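Local coordinates for ribose 5-phosphate isomerase (Trypanosoma cruzi, PDB 3M1P), which interconverts ribose 5-phosphate and ribulose 5-phosphate as a type B ribose 5-phosphate isomerase, at the interface of chains A and B. Numbering follows the deposited sequence. Chains: chain A/B, Ribose 5-phosphate isomerase.

The interface of chains A and B. Residues chain A 112-119; chain B 112-119.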
ATOM      1  N   GLU A 112     -12.210   3.451   2.443  1.00 14.40           N
ATOM      2  CA  GLU A 112     -12.984   2.212   2.220  1.00 15.03           C
ATOM      3  C   GLU A 112     -12.790   1.626   0.814  1.00 15.14           C
ATOM      4  O   GLU A 112     -12.836   0.391   0.632  1.00 14.91           O
ATOM      5  CB  GLU A 112     -14.479   2.495   2.472  1.00 15.92           C
ATOM      6  CG  GLU A 112     -15.401   1.256   2.505  1.00 17.96           C
ATOM      7  CD  GLU A 112     -15.951   0.882   1.130  1.00 21.31           C
ATOM      8  OE1 GLU A 112     -15.920   1.739   0.219  1.00 23.40           O
ATOM      9  OE2 GLU A 112     -16.417  -0.268   0.953  1.00 23.17           O
ATOM     10  N   ARG A 113     -12.572   2.506  -0.167  0.50 14.97           N
ATOM     11  CA  ARG A 113     -12.400   2.103  -1.559  0.50 15.19           C
ATOM     12  C   ARG A 113     -10.959   1.721  -1.896  0.50 15.15           C
ATOM     13  O   ARG A 113     -10.707   1.121  -2.949  0.50 14.94           O
ATOM     14  CB  ARG A 113     -12.874   3.215  -2.508  0.50 15.51           C
ATOM     15  CG  ARG A 113     -14.358   3.586  -2.380  0.50 16.65           C
ATOM     16  CD  ARG A 113     -15.250   2.426  -2.780  0.50 17.89           C
ATOM     17  NE  ARG A 113     -16.661   2.708  -2.544  0.50 19.79           N
ATOM     18  CZ  ARG A 113     -17.655   1.925  -2.944  0.50 20.40           C
ATOM     19  NH1 ARG A 113     -17.391   0.801  -3.605  0.50 20.74           N
ATOM     20  NH2 ARG A 113     -18.914   2.269  -2.689  0.50 20.70           N
ATOM     21  N   THR A 114     -10.029   2.071  -1.005  1.00 14.83           N
ATOM     22  CA  THR A 114      -8.600   1.857  -1.229  1.00 15.10           C
ATOM     23  C   THR A 114      -7.994   0.765  -0.339  1.00 14.59           C
ATOM     24  O   THR A 114      -7.128   0.019  -0.782  1.00 14.08           O
ATOM     25  CB  THR A 114      -7.766   3.161  -1.047  1.00 15.60           C
ATOM     26  OG1 THR A 114      -7.863   3.623   0.301  1.00 17.80           O
ATOM     27  CG2 THR A 114      -8.253   4.260  -1.959  1.00 15.42           C
ATOM     28  N   THR A 115      -8.473   0.669   0.898  1.00 14.08           N
ATOM     29  CA  THR A 115      -7.852  -0.171   1.914  1.00 14.23           C
ATOM     30  C   THR A 115      -8.850  -1.255   2.361  1.00 14.48           C
ATOM     31  O   THR A 115     -10.000  -0.952   2.681  1.00 14.90           O
ATOM     32  CB  THR A 115      -7.369   0.725   3.110  1.00 14.07           C
ATOM     33  OG1 THR A 115      -6.479   1.731   2.613  1.00 12.50           O
ATOM     34  CG2 THR A 115      -6.661  -0.074   4.185  1.00 14.14           C
ATOM     35  N   GLY A 116      -8.427  -2.516   2.349  1.00 14.59           N
ATOM     36  CA  GLY A 116      -9.308  -3.612   2.762  1.00 14.58           C
ATOM     37  C   GLY A 116      -9.693  -3.489   4.229  1.00 14.51           C
ATOM     38  O   GLY A 116      -8.894  -2.995   5.031  1.00 14.64           O
ATOM     39  N   VAL A 117     -10.904  -3.932   4.583  1.00 14.57           N
ATOM     40  CA  VAL A 117     -11.390  -3.832   5.976  1.00 14.79           C
ATOM     41  C   VAL A 117     -10.424  -4.403   7.018  1.00 14.59           C
ATOM     42  O   VAL A 117     -10.305  -3.852   8.105  1.00 15.00           O
ATOM     43  CB  VAL A 117     -12.853  -4.408   6.214  1.00 15.11           C
ATOM     44  CG1 VAL A 117     -13.900  -3.682   5.355  1.00 15.64           C
ATOM     45  CG2 VAL A 117     -12.936  -5.904   5.980  1.00 13.56           C
ATOM     46  N   GLU A 118      -9.717  -5.485   6.699  1.00 14.70           N
ATOM     47  CA  GLU A 118      -8.804  -6.074   7.698  1.00 14.45           C
ATOM     48  C   GLU A 118      -7.570  -5.204   7.953  1.00 13.47           C
ATOM     49  O   GLU A 118      -7.008  -5.248   9.042  1.00 13.01           O
ATOM     50  CB  GLU A 118      -8.410  -7.520   7.346  1.00 15.14           C
ATOM     51  CG  GLU A 118      -9.568  -8.555   7.461  1.00 16.98           C
ATOM     52  CD  GLU A 118     -10.226  -8.554   8.829  1.00 20.50           C
ATOM     53  OE1 GLU A 118      -9.504  -8.593   9.852  1.00 22.45           O
ATOM     54  OE2 GLU A 118     -11.469  -8.503   8.878  1.00 21.56           O
ATOM     55  N   VAL A 119      -7.160  -4.427   6.948  1.00 12.70           N
ATOM     56  CA  VAL A 119      -6.093  -3.446   7.129  1.00 12.45           C
ATOM     57  C   VAL A 119      -6.634  -2.220   7.862  1.00 12.67           C
ATOM     58  O   VAL A 119      -5.944  -1.651   8.705  1.00 12.57           O
ATOM     59  CB  VAL A 119      -5.405  -3.076   5.790  1.00 12.71           C
ATOM     60  CG1 VAL A 119      -4.335  -1.992   5.974  1.00 10.95           C
ATOM     61  CG2 VAL A 119      -4.778  -4.329   5.172  1.00 12.84           C
TER
ATOM     62  N   GLU B 112      -8.883  -9.318  -1.121  1.00 14.40           N
ATOM     63  CA  GLU B 112     -10.151  -8.647  -0.770  1.00 15.03           C
ATOM     64  C   GLU B 112     -10.125  -7.999   0.623  1.00 15.14           C
ATOM     65  O   GLU B 112     -10.778  -6.959   0.849  1.00 14.91           O
ATOM     66  CB  GLU B 112     -11.305  -9.666  -0.855  1.00 15.92           C
ATOM     67  CG  GLU B 112     -12.730  -9.080  -0.741  1.00 17.96           C
ATOM     68  CD  GLU B 112     -13.230  -8.998   0.700  1.00 21.31           C
ATOM     69  OE1 GLU B 112     -12.657  -9.687   1.573  1.00 23.40           O
ATOM     70  OE2 GLU B 112     -14.197  -8.247   0.966  1.00 23.17           O
ATOM     71  N   ARG B 113      -9.373  -8.609   1.543  0.50 14.97           N
ATOM     72  CA  ARG B 113      -9.273  -8.131   2.918  0.50 15.19           C
ATOM     73  C   ARG B 113      -8.206  -7.051   3.097  0.50 15.15           C
ATOM     74  O   ARG B 113      -8.179  -6.374   4.134  0.50 14.94           O
ATOM     75  CB  ARG B 113      -8.993  -9.297   3.879  0.50 15.51           C
ATOM     76  CG  ARG B 113     -10.078 -10.383   3.912  0.50 16.65           C
ATOM     77  CD  ARG B 113     -11.387  -9.834   4.450  0.50 17.89           C
ATOM     78  NE  ARG B 113     -12.468 -10.810   4.370  0.50 19.79           N
ATOM     79  CZ  ARG B 113     -13.669 -10.637   4.908  0.50 20.40           C
ATOM     80  NH1 ARG B 113     -13.946  -9.516   5.570  0.50 20.74           N
ATOM     81  NH2 ARG B 113     -14.591 -11.587   4.790  0.50 20.70           N
ATOM     82  N   THR B 114      -7.339  -6.902   2.094  1.00 14.83           N
ATOM     83  CA  THR B 114      -6.209  -5.976   2.157  1.00 15.10           C
ATOM     84  C   THR B 114      -6.359  -4.757   1.239  1.00 14.59           C
ATOM     85  O   THR B 114      -5.956  -3.658   1.602  1.00 14.08           O
ATOM     86  CB  THR B 114      -4.850  -6.670   1.838  1.00 15.60           C
ATOM     87  OG1 THR B 114      -4.852  -7.160   0.497  1.00 17.80           O
ATOM     88  CG2 THR B 114      -4.593  -7.833   2.765  1.00 15.42           C
ATOM     89  N   THR B 115      -6.959  -4.961   0.069  1.00 14.08           N
ATOM     90  CA  THR B 115      -6.981  -3.955  -0.984  1.00 14.23           C
ATOM     91  C   THR B 115      -8.439  -3.554  -1.277  1.00 14.48           C
ATOM     92  O   THR B 115      -9.298  -4.415  -1.471  1.00 14.90           O
ATOM     93  CB  THR B 115      -6.248  -4.512  -2.256  1.00 14.07           C
ATOM     94  OG1 THR B 115      -4.917  -4.901  -1.898  1.00 12.50           O
ATOM     95  CG2 THR B 115      -6.183  -3.498  -3.380  1.00 14.14           C
ATOM     96  N   GLY B 116      -8.727  -2.254  -1.273  1.00 14.59           N
ATOM     97  CA  GLY B 116     -10.087  -1.783  -1.546  1.00 14.58           C
ATOM     98  C   GLY B 116     -10.521  -2.133  -2.961  1.00 14.51           C
ATOM     99  O   GLY B 116      -9.681  -2.171  -3.867  1.00 14.64           O
ATOM    100  N   VAL B 117     -11.819  -2.388  -3.158  1.00 14.57           N
ATOM    101  CA  VAL B 117     -12.342  -2.769  -4.488  1.00 14.79           C
ATOM    102  C   VAL B 117     -11.935  -1.816  -5.616  1.00 14.59           C
ATOM    103  O   VAL B 117     -11.677  -2.262  -6.727  1.00 15.00           O
ATOM    104  CB  VAL B 117     -13.909  -3.036  -4.536  1.00 15.11           C
ATOM    105  CG1 VAL B 117     -14.325  -4.168  -3.585  1.00 15.64           C
ATOM    106  CG2 VAL B 117     -14.722  -1.789  -4.246  1.00 13.56           C
ATOM    107  N   GLU B 118     -11.855  -0.515  -5.347  1.00 14.70           N
ATOM    108  CA  GLU B 118     -11.498   0.427  -6.425  1.00 14.45           C
ATOM    109  C   GLU B 118     -10.032   0.309  -6.849  1.00 13.47           C
ATOM    110  O   GLU B 118      -9.702   0.600  -7.994  1.00 13.01           O
ATOM    111  CB  GLU B 118     -11.867   1.881  -6.074  1.00 15.14           C
ATOM    112  CG  GLU B 118     -13.395   2.168  -6.021  1.00 16.98           C
ATOM    113  CD  GLU B 118     -14.113   1.784  -7.303  1.00 20.50           C
ATOM    114  OE1 GLU B 118     -13.638   2.156  -8.401  1.00 22.45           O
ATOM    115  OE2 GLU B 118     -15.149   1.100  -7.209  1.00 21.56           O
ATOM    116  N   VAL B 119      -9.167  -0.114  -5.925  1.00 12.70           N
ATOM    117  CA  VAL B 119      -7.777  -0.412  -6.259  1.00 12.45           C
ATOM    118  C   VAL B 119      -7.690  -1.764  -6.964  1.00 12.67           C
ATOM    119  O   VAL B 119      -6.910  -1.924  -7.900  1.00 12.57           O
ATOM    120  CB  VAL B 119      -6.846  -0.332  -5.022  1.00 12.71           C
ATOM    121  CG1 VAL B 119      -5.401  -0.716  -5.363  1.00 10.95           C
ATOM    122  CG2 VAL B 119      -6.886   1.084  -4.440  1.00 12.84           C
TER
HETATM  123  O   HOH W   1     -13.494  -1.658  -1.030  1.00 13.53           O
HETATM  124  O   HOH W   2     -12.199  -5.488   2.641  1.00 13.53           O
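Two copies of the loop that leads from strand 107-111 into helix 117-129 meet here about a two-fold axis, running antiparallel with A:Thr115 opposite B:Thr115 in a short beta bridge. This patch is part of a larger interface in the deposited tetramer; the structure alone does not show which of its contacts drive assembly. Backbone makes the central grip: B:Gly116 N donates to A:Thr114 O over 2.8 Å, and the twin bond runs from A:Gly116 N to B:Thr114 O. The hydrogen points well at its acceptor (161°), yet the donor sits above the carbonyl plane, 75° out of it. Water 1 extends the seam: its oxygen lies 2.8 Å from B:Val117 N, at the first residue of the helix, and also meets A:Glu112 O; water 2 does the same with the chains exchanged. One step into the helix, B:Glu118 N makes a weak hydrogen bond to A:Arg113 O.

A:Arg113, its CG anti to the carbonyl carbon (chi1 -61°), lies alongside B:Glu118 and B:Val117, whose CG2 faces A:Arg113 NH1. Its CB and CD are both 3.7 Å from B:Glu118 CG. The touching surfaces are methylenes; the charged ends, A:Arg113 NH1 and B:Glu118 OE2, are 4.3 Å apart, and their opposite charges may add a weak attraction. The CG2 methyl of B:Val119 rests tip-on against A:Thr114 CA at 3.7 Å.

Second-shell bonds within each chain may steady these groups. A:Thr114 OG1 takes the crowded position between backbone N and carbonyl carbon and shares a long hydrogen bond with A:Thr115 OG1. A:Glu112 braces the arginine from its own chain, its carboxylate OE1 forming a salt bridge 3.0 Å from A:Arg113 NE.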